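Local coordinates for polysaccharide deacetylase-like protein (Bacillus anthracis, PDB 4V33) that is a putative zinc-dependent polysaccharide deacetylase, carrying a fibronectin type III domain, required for osmotic stability and cell shape maintenance in the anthrax bacillus, at residues A[46-52]-A[63-69]; A[70-76]-A[121-126]; A[202-207]-A[229-235]; A[234-238]-A[265-269]. All coordinates share one frame. Residue numbers count along the deposited sequence, not the author numbering.

Interaction 1: residues A[46-52]-A[63-69]; sequences QGKISYN and IHMTDIK
Gln46 to Asn52 runs antiparallel to Ile63 to Lys69, with strands 48-51 and 63-66 extended, 4.6 Å apart at closest approach and at 147° between their N-to-C directions. At the start, Gln46 (chi1 p, chi2 t) reaches across so that its OE1 accepts a hydrogen bond from Lys69 N at 2.8 Å, while its NE2 hydrogen-bonds to Asp70 OD2. Gly47 follows at phi/psi 87/166, angles that call for glycine; its CA comes within 3.3 Å of Thr66 O, and a water joins Gly47 N to Asp67 O. Lys48 and Thr66 form a hydrogen-bonded pair, Lys48 N to Thr66 O 2.8 Å and Thr66 N to Lys48 O 2.9 Å. Ile49 (m, t) is the non-hydrogen-bonded partner of Met65, its CG1 4.0 Å from Met65 CE and its CG2 3.9 Å from Ile63 CG2. Ser50 pairs with His64 (chi1 m) through Ser50 N to His64 O, 2.9 Å, and His64 N to Ser50 O, 2.8 Å; a second water bridges Ser50 OG, Lys48 O and Thr66 OG1 on this more polar face. Tyr51 (chi1 p, ring led away) and Ile63 form a non-hydrogen-bonded pair, CA to CA 4.2 Å. Ile49, Tyr51, Ile63 and Met65 share the other face, directed at strands 74-81, 115-124 and 130-140: a beta hairpin packed on a second antiparallel sheet, as in the beta sandwich of a fibronectin type III domain.

Interaction 2: residues A[70-76]-A[121-126]; sequences DTLTEVQ and AIGIKE
A classic beta bulge marks the start of the antiparallel pairing between strands 74-76 and 121-124 in the four-stranded sheet of the probable fibronectin type III domain. The strands approach to 4.6 Å at 152°. Thr73 (phi/psi -102/-20) and Glu74 both face Ile124: Thr73 N donates to Ile124 O at 2.9 Å, and Glu74 N reaches the same Ile124 O weakly at 3.4 Å. Regular pairing follows, with Ile124 N to Glu74 O 2.9 Å, Gln76 N to Ile122 O 2.8 Å and Ile122 N to Gln76 O 3.0 Å. Between them, Val75 lies opposite Gly123, where a CB would clash with Leu72 CD1; that methyl sits 3.7 Å from Gly123 CA. Gln76 NE2 bonds Glu74 OE2 at 3.0 Å, and Glu74 OE2 also hydrogen-bonds to Ser93 OG. Lys125 (m, m, m, t) curls back to put NZ 3.0 Å from Thr71 O and 3.2 Å from Asp70 OD1, a salt bridge. With Asp70 OD2 bonded to Gln46, this carboxylate links the lysine charge to the N-terminal hairpin.

Interaction 3: residues A[202-207]-A[229-235]; sequences VTFDDG and VATEYMI. With ZN (zinc ion), chain D.
Phe204, Tyr233 and Asp206 bury the most surface where strands 202-206 and 230-234 run parallel, 4.7 Å apart at 15°. Thr203 pairs with Thr231, Phe204 with Glu232, Asp205 with Tyr233 and Asp206 with Met234. Phe204 N (chi1 m, chi2 89°) donates to Thr231 O at 2.9 Å, and Phe204 O accepts from Tyr233 N at 2.8 Å; the ring edge of Phe204 meets Ala230, CE1 to CB 3.8 Å. Tyr233 (chi1 m), on the other face, lays its ring beside Thr203 and Asp205, with CE2 3.6 Å from Thr203 CB, and its O accepts from Asp206 N at 2.8 Å. Asp206 ends the strand at phi/psi 116/-32, its O 3.1 Å from Ile235 N. Its side chain (m) gives OD1 to the zinc at 2.1 Å, while OD2 accepts from the metal-bound water at 2.9 Å. Gly207 follows with a positive phi, its N weakly bonded to Glu232 OE2 at 2.9 Å. This is a beta-alpha-beta unit with the metal site at the C-terminal ends of its parallel strands: helix 211-221 packs on Phe204 and Ala230, while strands 146-149 and 259-263 flank the pair.

Interaction 4: residues A[234-238]-A[265-269]; sequences MIVNN and TATHA. With ZN (zinc ion), chain D.
After Ile235 (phi/psi -71/107) the chain winds into a 3-10 turn over 236-238, closed by Asn238 N to Ile235 O at 2.9 Å, and meets an irregular loop, 265-269; both follow the C-terminal ends of parallel strands and lie beside the Asp-His-His zinc site. In the loop Thr265 is at 72/177, Ala266 at -75/-47, Thr267 at -123/12, then His268 with positive phi at 68/52. Successive amides of the turn bond successive carbonyls of the loop, Val236 N to Thr265 O and Asn237 N to Ala266 O, both 3.0 Å, and Val236 and Ala266 have their CA atoms 4.7 Å apart. Thr265 (chi1 p) folds its hydroxyl over its own loop, where OG1 accepts from Ala269 N at 3.1 Å and weakly from His268 N at 2.9 Å. Helix 277-292 packs against Val236, and its Glu280 hydrogen-bonds to Thr267 OG1. Asn237 ND2 lies 3.4 Å from Thr267 CG2. Ile235 (m, t) is the residue most covered by the other segment: CG2 is 3.4 Å from Ala266 O, and CD1 rests 3.6 Å from His268 CD2. That imidazole (chi1 t, chi2 -105°) binds the zinc alongside Asp206 and His264, with His268 NE2 2.1 Å from the metal.

Overall arrangement
The four contacts form two groups on opposite sides of the chain's centre. Interactions 1 and 2 have centres 12 Å apart and belong to facing sheets of the N-terminal beta domain: Met65 CE packs 3.5 Å from Ala121 CB, and a probable hydrogen bond joins Gln46 NE2 to Asp70 OD2 at 2.8 Å. Interactions 3 and 4, also with centres 12 Å apart, share Met234 and Ile235 and both reach the zinc, supplying Asp206 and His268; His264 is the third protein ligand and water 6 is a further ligand. Interactions 1 and 3, the closest pair between the groups, have centres 45 Å apart and nearest atoms about 27 Å apart, so the beta-domain contacts lie far from the metal site.

Interaction 1: residues A[46-52]-A[63-69]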
loop_
_atom_site.group_PDB
_atom_site.type_symbol
_atom_site.label_atom_id
_atom_site.label_comp_id
_atom_site.label_asym_id
_atom_site.label_seq_id
_atom_site.Cartn_x
_atom_site.Cartn_y
_atom_site.Cartn_z
ATOM N N GLN A 46 -20.440 -19.880 18.233
ATOM C CA GLN A 46 -19.750 -20.473 19.380
ATOM C C GLN A 46 -18.281 -20.762 19.085
ATOM O O GLN A 46 -17.889 -20.973 17.932
ATOM C CB GLN A 46 -20.455 -21.743 19.872
ATOM C CG GLN A 46 -20.294 -22.928 18.945
ATOM C CD GLN A 46 -20.862 -24.216 19.517
ATOM O OE1 GLN A 46 -20.232 -24.875 20.346
ATOM N NE2 GLN A 46 -22.055 -24.586 19.066
ATOM N N GLY A 47 -17.471 -20.763 20.137
ATOM C CA GLY A 47 -16.056 -21.050 20.011
ATOM C C GLY A 47 -15.223 -19.825 19.698
ATOM O O GLY A 47 -15.740 -18.767 19.338
ATOM N N LYS A 48 -13.914 -19.969 19.850
ATOM C CA LYS A 48 -12.985 -18.893 19.552
ATOM C C LYS A 48 -11.779 -19.463 18.837
ATOM O O LYS A 48 -11.192 -20.448 19.279
ATOM C CB LYS A 48 -12.550 -18.181 20.835
ATOM C CG LYS A 48 -13.680 -17.465 21.563
ATOM C CD LYS A 48 -14.159 -16.241 20.789
ATOM C CE LYS A 48 -13.148 -15.103 20.872
ATOM N NZ LYS A 48 -13.648 -13.849 20.238
ATOM N N ILE A 49 -11.434 -18.850 17.713
ATOM C CA ILE A 49 -10.248 -19.223 16.969
ATOM C C ILE A 49 -9.066 -18.429 17.505
ATOM O O ILE A 49 -9.157 -17.215 17.679
ATOM C CB ILE A 49 -10.418 -18.910 15.476
ATOM C CG1 ILE A 49 -11.533 -19.773 14.878
ATOM C CG2 ILE A 49 -9.103 -19.113 14.731
ATOM C CD1 ILE A 49 -11.979 -19.323 13.504
ATOM N N SER A 50 -7.969 -19.119 17.792
ATOM C CA SER A 50 -6.722 -18.435 18.128
ATOM C C SER A 50 -5.575 -19.088 17.376
ATOM O O SER A 50 -5.752 -20.108 16.711
ATOM C CB SER A 50 -6.461 -18.469 19.632
ATOM O OG SER A 50 -6.295 -19.799 20.087
ATOM N N TYR A 51 -4.395 -18.488 17.468
ATOM C CA TYR A 51 -3.214 -19.056 16.840
ATOM C C TYR A 51 -1.965 -18.602 17.573
ATOM O O TYR A 51 -1.976 -17.581 18.266
ATOM C CB TYR A 51 -3.137 -18.679 15.354
ATOM C CG TYR A 51 -3.392 -17.218 15.065
ATOM C CD1 TYR A 51 -2.357 -16.298 15.087
ATOM C CD2 TYR A 51 -4.669 -16.761 14.754
ATOM C CE1 TYR A 51 -2.580 -14.957 14.822
ATOM C CE2 TYR A 51 -4.903 -15.423 14.488
ATOM C CZ TYR A 51 -3.855 -14.527 14.521
ATOM O OH TYR A 51 -4.073 -13.194 14.257
ATOM N N ASN A 52 -0.893 -19.374 17.441
ATOM C CA ASN A 52 0.378 -18.983 18.032
ATOM C C ASN A 52 0.814 -17.638 17.462
ATOM O O ASN A 52 0.667 -17.395 16.267
ATOM C CB ASN A 52 1.444 -20.048 17.779
ATOM C CG ASN A 52 1.092 -21.383 18.403
ATOM O OD1 ASN A 52 0.227 -21.465 19.272
ATOM N ND2 ASN A 52 1.767 -22.437 17.962
ATOM N N ILE A 63 -3.093 -23.058 14.430
ATOM C CA ILE A 63 -4.421 -22.572 14.784
ATOM C C ILE A 63 -5.067 -23.505 15.808
ATOM O O ILE A 63 -4.909 -24.721 15.736
ATOM C CB ILE A 63 -5.312 -22.469 13.523
ATOM C CG1 ILE A 63 -4.711 -21.461 12.538
ATOM C CG2 ILE A 63 -6.740 -22.076 13.885
ATOM C CD1 ILE A 63 -5.315 -21.528 11.146
ATOM N N HIS A 64 -5.779 -22.930 16.773
ATOM C CA HIS A 64 -6.495 -23.723 17.764
ATOM C C HIS A 64 -7.908 -23.197 17.934
ATOM O O HIS A 64 -8.200 -22.052 17.579
ATOM C CB HIS A 64 -5.795 -23.652 19.121
ATOM C CG HIS A 64 -4.345 -24.016 19.081
ATOM N ND1 HIS A 64 -3.902 -25.319 19.174
ATOM C CD2 HIS A 64 -3.236 -23.248 18.969
ATOM C CE1 HIS A 64 -2.583 -25.337 19.120
ATOM N NE2 HIS A 64 -2.154 -24.095 18.993
ATOM N N MET A 65 -8.778 -24.029 18.498
ATOM C CA MET A 65 -10.093 -23.562 18.905
ATOM C C MET A 65 -10.311 -23.782 20.394
ATOM O O MET A 65 -9.946 -24.822 20.942
ATOM C CB MET A 65 -11.202 -24.263 18.128
ATOM C CG MET A 65 -12.587 -23.746 18.490
ATOM S SD MET A 65 -13.262 -22.611 17.273
ATOM C CE MET A 65 -12.703 -23.477 15.836
ATOM N N THR A 66 -10.914 -22.795 21.043
ATOM C CA THR A 66 -11.303 -22.934 22.437
ATOM C C THR A 66 -12.761 -22.534 22.607
ATOM O O THR A 66 -13.412 -22.113 21.648
ATOM C CB THR A 66 -10.417 -22.076 23.359
ATOM O OG1 THR A 66 -10.376 -20.729 22.868
ATOM C CG2 THR A 66 -9.005 -22.636 23.402
ATOM N N ASP A 67 -13.272 -22.692 23.825
ATOM C CA ASP A 67 -14.613 -22.236 24.180
ATOM C C ASP A 67 -15.729 -22.883 23.356
ATOM O O ASP A 67 -16.803 -22.303 23.199
ATOM C CB ASP A 67 -14.708 -20.709 24.078
ATOM C CG ASP A 67 -13.637 -19.999 24.888
ATOM O OD1 ASP A 67 -13.227 -20.532 25.939
ATOM O OD2 ASP A 67 -13.204 -18.903 24.470
ATOM N N ILE A 68 -15.477 -24.079 22.830
ATOM C CA ILE A 68 -16.515 -24.807 22.103
ATOM C C ILE A 68 -17.525 -25.359 23.090
ATOM O O ILE A 68 -17.149 -25.923 24.117
ATOM C CB ILE A 68 -15.952 -25.977 21.287
ATOM C CG1 ILE A 68 -14.902 -25.489 20.297
ATOM C CG2 ILE A 68 -17.070 -26.678 20.520
ATOM C CD1 ILE A 68 -14.361 -26.590 19.407
ATOM N N LYS A 69 -18.807 -25.202 22.776
ATOM C CA LYS A 69 -19.859 -25.696 23.655
ATOM C C LYS A 69 -20.377 -27.072 23.254
ATOM O O LYS A 69 -20.592 -27.916 24.105
ATOM C CB LYS A 69 -20.995 -24.679 23.764
ATOM C CG LYS A 69 -20.543 -23.379 24.411
ATOM C CD LYS A 69 -19.783 -23.656 25.708
ATOM C CE LYS A 69 -18.862 -22.507 26.079
ATOM N NZ LYS A 69 -18.111 -22.782 27.340
HETATM O O HOH W 1 -18.349 -20.415 22.821
HETATM O O HOH W 2 -8.724 -20.404 20.820
#

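Interaction 2: residues A[70-76]-A[121-126]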
loop_
_atom_site.group_PDB
_atom_site.type_symbol
_atom_site.label_atom_id
_atom_site.label_comp_id
_atom_site.label_asym_id
_atom_site.label_seq_id
_atom_site.Cartn_x
_atom_site.Cartn_y
_atom_site.Cartn_z
ATOM N N ASP A 70 -20.565 -27.306 21.962
ATOM C CA ASP A 70 -20.980 -28.622 21.493
ATOM C C ASP A 70 -19.858 -29.654 21.612
ATOM O O ASP A 70 -18.674 -29.320 21.530
ATOM C CB ASP A 70 -21.409 -28.549 20.020
ATOM C CG ASP A 70 -22.887 -28.244 19.845
ATOM O OD1 ASP A 70 -23.691 -29.199 19.834
ATOM O OD2 ASP A 70 -23.242 -27.055 19.700
ATOM N N THR A 71 -20.241 -30.911 21.788
ATOM C CA THR A 71 -19.313 -32.036 21.714
ATOM C C THR A 71 -18.994 -32.328 20.254
ATOM O O THR A 71 -19.902 -32.579 19.466
ATOM C CB THR A 71 -19.933 -33.307 22.324
ATOM O OG1 THR A 71 -20.075 -33.143 23.740
ATOM C CG2 THR A 71 -19.058 -34.523 22.043
ATOM N N LEU A 72 -17.714 -32.311 19.896
ATOM C CA LEU A 72 -17.312 -32.498 18.504
ATOM C C LEU A 72 -16.271 -33.590 18.313
ATOM O O LEU A 72 -15.470 -33.864 19.205
ATOM C CB LEU A 72 -16.720 -31.196 17.954
ATOM C CG LEU A 72 -17.562 -29.921 17.952
ATOM C CD1 LEU A 72 -16.734 -28.756 17.446
ATOM C CD2 LEU A 72 -18.814 -30.109 17.099
ATOM N N THR A 73 -16.265 -34.188 17.126
ATOM C CA THR A 73 -15.214 -35.131 16.769
ATOM C C THR A 73 -14.197 -34.467 15.852
ATOM O O THR A 73 -13.060 -34.924 15.738
ATOM C CB THR A 73 -15.772 -36.382 16.070
ATOM O OG1 THR A 73 -16.567 -35.992 14.943
ATOM C CG2 THR A 73 -16.627 -37.188 17.032
ATOM N N GLU A 74 -14.597 -33.368 15.220
ATOM C CA GLU A 74 -13.778 -32.752 14.189
ATOM C C GLU A 74 -14.120 -31.277 14.042
ATOM O O GLU A 74 -15.258 -30.872 14.269
ATOM C CB GLU A 74 -14.041 -33.490 12.865
ATOM C CG GLU A 74 -13.327 -32.958 11.635
ATOM C CD GLU A 74 -13.769 -33.672 10.366
ATOM O OE1 GLU A 74 -14.643 -34.567 10.457
ATOM O OE2 GLU A 74 -13.243 -33.340 9.279
ATOM N N VAL A 75 -13.128 -30.476 13.671
ATOM C CA VAL A 75 -13.360 -29.098 13.261
ATOM C C VAL A 75 -12.838 -28.956 11.842
ATOM O O VAL A 75 -11.741 -29.418 11.530
ATOM C CB VAL A 75 -12.640 -28.089 14.185
ATOM C CG1 VAL A 75 -12.631 -26.691 13.569
ATOM C CG2 VAL A 75 -13.306 -28.067 15.558
ATOM N N GLN A 76 -13.631 -28.345 10.970
ATOM C CA GLN A 76 -13.150 -28.050 9.624
ATOM C C GLN A 76 -12.960 -26.564 9.462
ATOM O O GLN A 76 -13.873 -25.786 9.732
ATOM C CB GLN A 76 -14.121 -28.577 8.567
ATOM C CG GLN A 76 -14.308 -30.084 8.650
ATOM C CD GLN A 76 -15.069 -30.661 7.471
ATOM O OE1 GLN A 76 -15.644 -29.930 6.664
ATOM N NE2 GLN A 76 -15.078 -31.980 7.375
ATOM N N ALA A 121 -14.777 -21.621 10.692
ATOM C CA ALA A 121 -14.740 -22.937 11.316
ATOM C C ALA A 121 -16.132 -23.509 11.522
ATOM O O ALA A 121 -17.041 -22.807 11.958
ATOM C CB ALA A 121 -14.016 -22.866 12.640
ATOM N N ILE A 122 -16.284 -24.789 11.199
ATOM C CA ILE A 122 -17.482 -25.542 11.539
ATOM C C ILE A 122 -17.073 -26.777 12.314
ATOM O O ILE A 122 -15.936 -27.231 12.213
ATOM C CB ILE A 122 -18.308 -25.963 10.292
ATOM C CG1 ILE A 122 -17.561 -27.006 9.452
ATOM C CG2 ILE A 122 -18.713 -24.743 9.475
ATOM C CD1 ILE A 122 -18.359 -27.511 8.255
ATOM N N GLY A 123 -17.994 -27.301 13.117
ATOM C CA GLY A 123 -17.727 -28.513 13.861
ATOM C C GLY A 123 -18.511 -29.673 13.283
ATOM O O GLY A 123 -19.565 -29.471 12.675
ATOM N N ILE A 124 -17.993 -30.884 13.461
ATOM C CA ILE A 124 -18.699 -32.091 13.041
ATOM C C ILE A 124 -18.927 -32.977 14.255
ATOM O O ILE A 124 -17.980 -33.281 14.982
ATOM C CB ILE A 124 -17.880 -32.904 12.017
ATOM C CG1 ILE A 124 -17.214 -31.988 10.984
ATOM C CG2 ILE A 124 -18.761 -33.981 11.361
ATOM C CD1 ILE A 124 -18.184 -31.240 10.110
ATOM N N LYS A 125 -20.176 -33.389 14.475
ATOM C CA LYS A 125 -20.506 -34.321 15.559
ATOM C C LYS A 125 -20.222 -35.760 15.129
ATOM O O LYS A 125 -19.979 -36.031 13.948
ATOM C CB LYS A 125 -21.986 -34.216 15.949
ATOM C CG LYS A 125 -22.538 -32.810 16.112
ATOM C CD LYS A 125 -22.295 -32.241 17.492
ATOM C CE LYS A 125 -23.074 -32.979 18.572
ATOM N NZ LYS A 125 -22.833 -32.324 19.888
ATOM N N GLU A 126 -20.278 -36.680 16.092
ATOM C CA GLU A 126 -20.030 -38.092 15.816
ATOM C C GLU A 126 -20.976 -38.649 14.747
ATOM O O GLU A 126 -20.556 -39.444 13.905
ATOM C CB GLU A 126 -20.119 -38.923 17.103
ATOM C CG GLU A 126 -19.828 -40.405 16.900
ATOM C CD GLU A 126 -19.696 -41.161 18.210
ATOM O OE1 GLU A 126 -18.743 -40.877 18.966
ATOM O OE2 GLU A 126 -20.541 -42.041 18.480
HETATM O O HOH W 3 -19.997 -35.728 18.775
#

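Interaction 3: residues A[202-207]-A[229-235]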
loop_
_atom_site.group_PDB
_atom_site.type_symbol
_atom_site.label_atom_id
_atom_site.label_comp_id
_atom_site.label_asym_id
_atom_site.label_seq_id
_atom_site.Cartn_x
_atom_site.Cartn_y
_atom_site.Cartn_z
ATOM N N VAL A 202 2.499 3.794 -6.527
ATOM C CA VAL A 202 3.222 4.648 -7.457
ATOM C C VAL A 202 3.088 6.086 -6.952
ATOM O O VAL A 202 1.967 6.575 -6.768
ATOM C CB VAL A 202 2.642 4.548 -8.874
ATOM C CG1 VAL A 202 3.401 5.466 -9.836
ATOM C CG2 VAL A 202 2.677 3.089 -9.365
ATOM N N THR A 203 4.222 6.745 -6.705
ATOM C CA THR A 203 4.193 8.140 -6.241
ATOM C C THR A 203 5.095 9.033 -7.083
ATOM O O THR A 203 6.111 8.578 -7.631
ATOM C CB THR A 203 4.575 8.317 -4.727
ATOM O OG1 THR A 203 5.999 8.278 -4.558
ATOM C CG2 THR A 203 3.915 7.251 -3.853
ATOM N N PHE A 204 4.718 10.308 -7.142
ATOM C CA PHE A 204 5.443 11.343 -7.873
ATOM C C PHE A 204 5.699 12.501 -6.940
ATOM O O PHE A 204 4.799 12.913 -6.194
ATOM C CB PHE A 204 4.596 11.861 -9.034
ATOM C CG PHE A 204 4.248 10.816 -10.039
ATOM C CD1 PHE A 204 3.104 10.053 -9.883
ATOM C CD2 PHE A 204 5.060 10.594 -11.143
ATOM C CE1 PHE A 204 2.763 9.069 -10.804
ATOM C CE2 PHE A 204 4.726 9.607 -12.074
ATOM C CZ PHE A 204 3.575 8.844 -11.902
ATOM N N ASP A 205 6.911 13.041 -7.001
ATOM C CA ASP A 205 7.264 14.189 -6.173
ATOM C C ASP A 205 7.337 15.472 -6.973
ATOM O O ASP A 205 8.029 15.528 -8.000
ATOM C CB ASP A 205 8.620 13.974 -5.488
ATOM C CG ASP A 205 8.544 13.001 -4.322
ATOM O OD1 ASP A 205 7.509 12.335 -4.151
ATOM O OD2 ASP A 205 9.533 12.911 -3.568
ATOM N N ASP A 206 6.611 16.474 -6.467
ATOM C CA ASP A 206 6.749 17.921 -6.732
ATOM C C ASP A 206 5.561 18.577 -7.427
ATOM O O ASP A 206 5.279 19.756 -7.185
ATOM C CB ASP A 206 8.042 18.332 -7.461
ATOM C CG ASP A 206 9.309 18.002 -6.684
ATOM O OD1 ASP A 206 9.260 17.509 -5.520
ATOM O OD2 ASP A 206 10.383 18.251 -7.273
ATOM N N GLY A 207 4.865 17.838 -8.282
ATOM C CA GLY A 207 3.772 18.416 -9.041
ATOM C C GLY A 207 4.234 19.136 -10.294
ATOM O O GLY A 207 3.687 20.174 -10.661
ATOM N N VAL A 229 -3.949 3.651 -10.117
ATOM C CA VAL A 229 -4.014 4.867 -9.312
ATOM C C VAL A 229 -2.595 5.267 -8.933
ATOM O O VAL A 229 -1.666 4.463 -9.033
ATOM C CB VAL A 229 -4.861 4.690 -8.032
ATOM C CG1 VAL A 229 -6.330 4.468 -8.383
ATOM C CG2 VAL A 229 -4.319 3.553 -7.185
ATOM N N ALA A 230 -2.418 6.516 -8.508
ATOM C CA ALA A 230 -1.107 6.995 -8.103
ATOM C C ALA A 230 -1.244 8.195 -7.188
ATOM O O ALA A 230 -2.299 8.827 -7.139
ATOM C CB ALA A 230 -0.265 7.376 -9.340
ATOM N N THR A 231 -0.167 8.496 -6.469
ATOM C CA THR A 231 -0.127 9.640 -5.555
ATOM C C THR A 231 0.792 10.717 -6.122
ATOM O O THR A 231 1.907 10.428 -6.550
ATOM C CB THR A 231 0.421 9.214 -4.186
ATOM O OG1 THR A 231 -0.457 8.237 -3.608
ATOM C CG2 THR A 231 0.539 10.408 -3.242
ATOM N N GLU A 232 0.313 11.959 -6.130
ATOM C CA GLU A 232 1.134 13.095 -6.513
ATOM C C GLU A 232 1.365 13.908 -5.255
ATOM O O GLU A 232 0.406 14.312 -4.603
ATOM C CB GLU A 232 0.399 13.960 -7.539
ATOM C CG GLU A 232 1.141 15.251 -7.902
ATOM C CD GLU A 232 2.369 14.974 -8.736
ATOM O OE1 GLU A 232 2.195 14.433 -9.854
ATOM O OE2 GLU A 232 3.494 15.273 -8.271
ATOM N N TYR A 233 2.626 14.131 -4.904
ATOM C CA TYR A 233 2.942 14.986 -3.770
ATOM C C TYR A 233 3.252 16.383 -4.297
ATOM O O TYR A 233 4.320 16.630 -4.845
ATOM C CB TYR A 233 4.146 14.444 -3.018
ATOM C CG TYR A 233 3.984 13.109 -2.307
ATOM C CD1 TYR A 233 3.222 12.999 -1.148
ATOM C CD2 TYR A 233 4.658 11.977 -2.764
ATOM C CE1 TYR A 233 3.116 11.784 -0.468
ATOM C CE2 TYR A 233 4.564 10.765 -2.096
ATOM C CZ TYR A 233 3.807 10.683 -0.944
ATOM O OH TYR A 233 3.729 9.491 -0.272
ATOM N N MET A 234 2.303 17.297 -4.122
ATOM C CA MET A 234 2.348 18.618 -4.735
ATOM C C MET A 234 3.045 19.640 -3.846
ATOM O O MET A 234 2.718 19.757 -2.659
ATOM C CB MET A 234 0.906 19.083 -4.982
ATOM C CG MET A 234 0.775 20.442 -5.652
ATOM S SD MET A 234 1.033 20.272 -7.430
ATOM C CE MET A 234 2.064 21.709 -7.760
ATOM N N ILE A 235 4.007 20.377 -4.404
ATOM C CA ILE A 235 4.525 21.562 -3.721
ATOM C C ILE A 235 3.404 22.586 -3.807
ATOM O O ILE A 235 3.125 23.114 -4.880
ATOM C CB ILE A 235 5.816 22.089 -4.377
ATOM C CG1 ILE A 235 6.933 21.052 -4.219
ATOM C CG2 ILE A 235 6.242 23.419 -3.720
ATOM C CD1 ILE A 235 8.137 21.318 -5.130
HETATM ZN ZN ZN D . 10.650 17.042 -3.961
HETATM O O HOH W 4 -0.215 3.381 -7.032
HETATM O O HOH W 5 0.291 5.747 -4.523
HETATM O O HOH W 6 12.151 17.012 -5.339
#

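Interaction 4: residues A[234-238]-A[265-269]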
loop_
_atom_site.group_PDB
_atom_site.type_symbol
_atom_site.label_atom_id
_atom_site.label_comp_id
_atom_site.label_asym_id
_atom_site.label_seq_id
_atom_site.Cartn_x
_atom_site.Cartn_y
_atom_site.Cartn_z
ATOM N N MET A 234 2.303 17.297 -4.122
ATOM C CA MET A 234 2.348 18.618 -4.735
ATOM C C MET A 234 3.045 19.640 -3.846
ATOM O O MET A 234 2.718 19.757 -2.659
ATOM C CB MET A 234 0.906 19.083 -4.982
ATOM C CG MET A 234 0.775 20.442 -5.652
ATOM S SD MET A 234 1.033 20.272 -7.430
ATOM C CE MET A 234 2.064 21.709 -7.760
ATOM N N ILE A 235 4.007 20.377 -4.404
ATOM C CA ILE A 235 4.525 21.562 -3.721
ATOM C C ILE A 235 3.404 22.586 -3.807
ATOM O O ILE A 235 3.125 23.114 -4.880
ATOM C CB ILE A 235 5.816 22.089 -4.377
ATOM C CG1 ILE A 235 6.933 21.052 -4.219
ATOM C CG2 ILE A 235 6.242 23.419 -3.720
ATOM C CD1 ILE A 235 8.137 21.318 -5.130
ATOM N N VAL A 236 2.719 22.840 -2.689
ATOM C CA VAL A 236 1.405 23.459 -2.775
ATOM C C VAL A 236 1.452 24.898 -3.308
ATOM O O VAL A 236 0.582 25.323 -4.071
ATOM C CB VAL A 236 0.640 23.343 -1.439
ATOM C CG1 VAL A 236 -0.731 23.996 -1.536
ATOM C CG2 VAL A 236 0.494 21.862 -1.050
ATOM N N ASN A 237 2.495 25.643 -2.960
ATOM C CA ASN A 237 2.596 27.011 -3.460
ATOM C C ASN A 237 2.839 27.104 -4.962
ATOM O O ASN A 237 2.722 28.181 -5.544
ATOM C CB ASN A 237 3.668 27.801 -2.704
ATOM C CG ASN A 237 3.234 28.157 -1.305
ATOM O OD1 ASN A 237 2.187 27.704 -0.831
ATOM N ND2 ASN A 237 4.030 28.982 -0.630
ATOM N N ASN A 238 3.170 25.972 -5.581
ATOM C CA ASN A 238 3.435 25.936 -7.014
ATOM C C ASN A 238 2.224 25.634 -7.884
ATOM O O ASN A 238 2.350 25.596 -9.098
ATOM C CB ASN A 238 4.530 24.922 -7.344
ATOM C CG ASN A 238 5.919 25.429 -6.991
ATOM O OD1 ASN A 238 6.120 26.625 -6.789
ATOM N ND2 ASN A 238 6.884 24.519 -6.944
ATOM N N THR A 265 4.677 19.703 1.133
ATOM C CA THR A 265 4.836 20.974 1.865
ATOM C C THR A 265 4.467 22.193 1.018
ATOM O O THR A 265 4.123 22.069 -0.156
ATOM C CB THR A 265 6.241 21.181 2.527
ATOM O OG1 THR A 265 7.199 21.577 1.537
ATOM C CG2 THR A 265 6.709 19.916 3.251
ATOM N N ALA A 266 4.532 23.374 1.626
ATOM C CA ALA A 266 4.156 24.593 0.925
ATOM C C ALA A 266 5.215 25.016 -0.078
ATOM O O ALA A 266 4.898 25.366 -1.215
ATOM C CB ALA A 266 3.903 25.718 1.909
ATOM N N THR A 267 6.474 25.015 0.354
ATOM C CA THR A 267 7.553 25.525 -0.490
ATOM C C THR A 267 8.672 24.523 -0.772
ATOM O O THR A 267 9.716 24.919 -1.286
ATOM C CB THR A 267 8.194 26.816 0.089
ATOM O OG1 THR A 267 8.905 26.519 1.304
ATOM C CG2 THR A 267 7.136 27.883 0.354
ATOM N N HIS A 268 8.454 23.250 -0.447
ATOM C CA HIS A 268 9.488 22.208 -0.575
ATOM C C HIS A 268 10.581 22.505 0.457
ATOM O O HIS A 268 11.772 22.572 0.147
ATOM C CB HIS A 268 10.048 22.135 -2.005
ATOM C CG HIS A 268 10.719 20.840 -2.343
ATOM N ND1 HIS A 268 12.090 20.712 -2.420
ATOM C CD2 HIS A 268 10.210 19.629 -2.665
ATOM C CE1 HIS A 268 12.396 19.471 -2.758
ATOM N NE2 HIS A 268 11.272 18.798 -2.931
ATOM N N ALA A 269 10.139 22.681 1.698
ATOM C CA ALA A 269 11.000 23.127 2.784
ATOM C C ALA A 269 11.938 22.043 3.287
ATOM O O ALA A 269 11.574 20.874 3.362
ATOM C CB ALA A 269 10.140 23.630 3.945
HETATM ZN ZN ZN D . 10.650 17.042 -3.961
HETATM O O HOH W 6 12.151 17.012 -5.339
#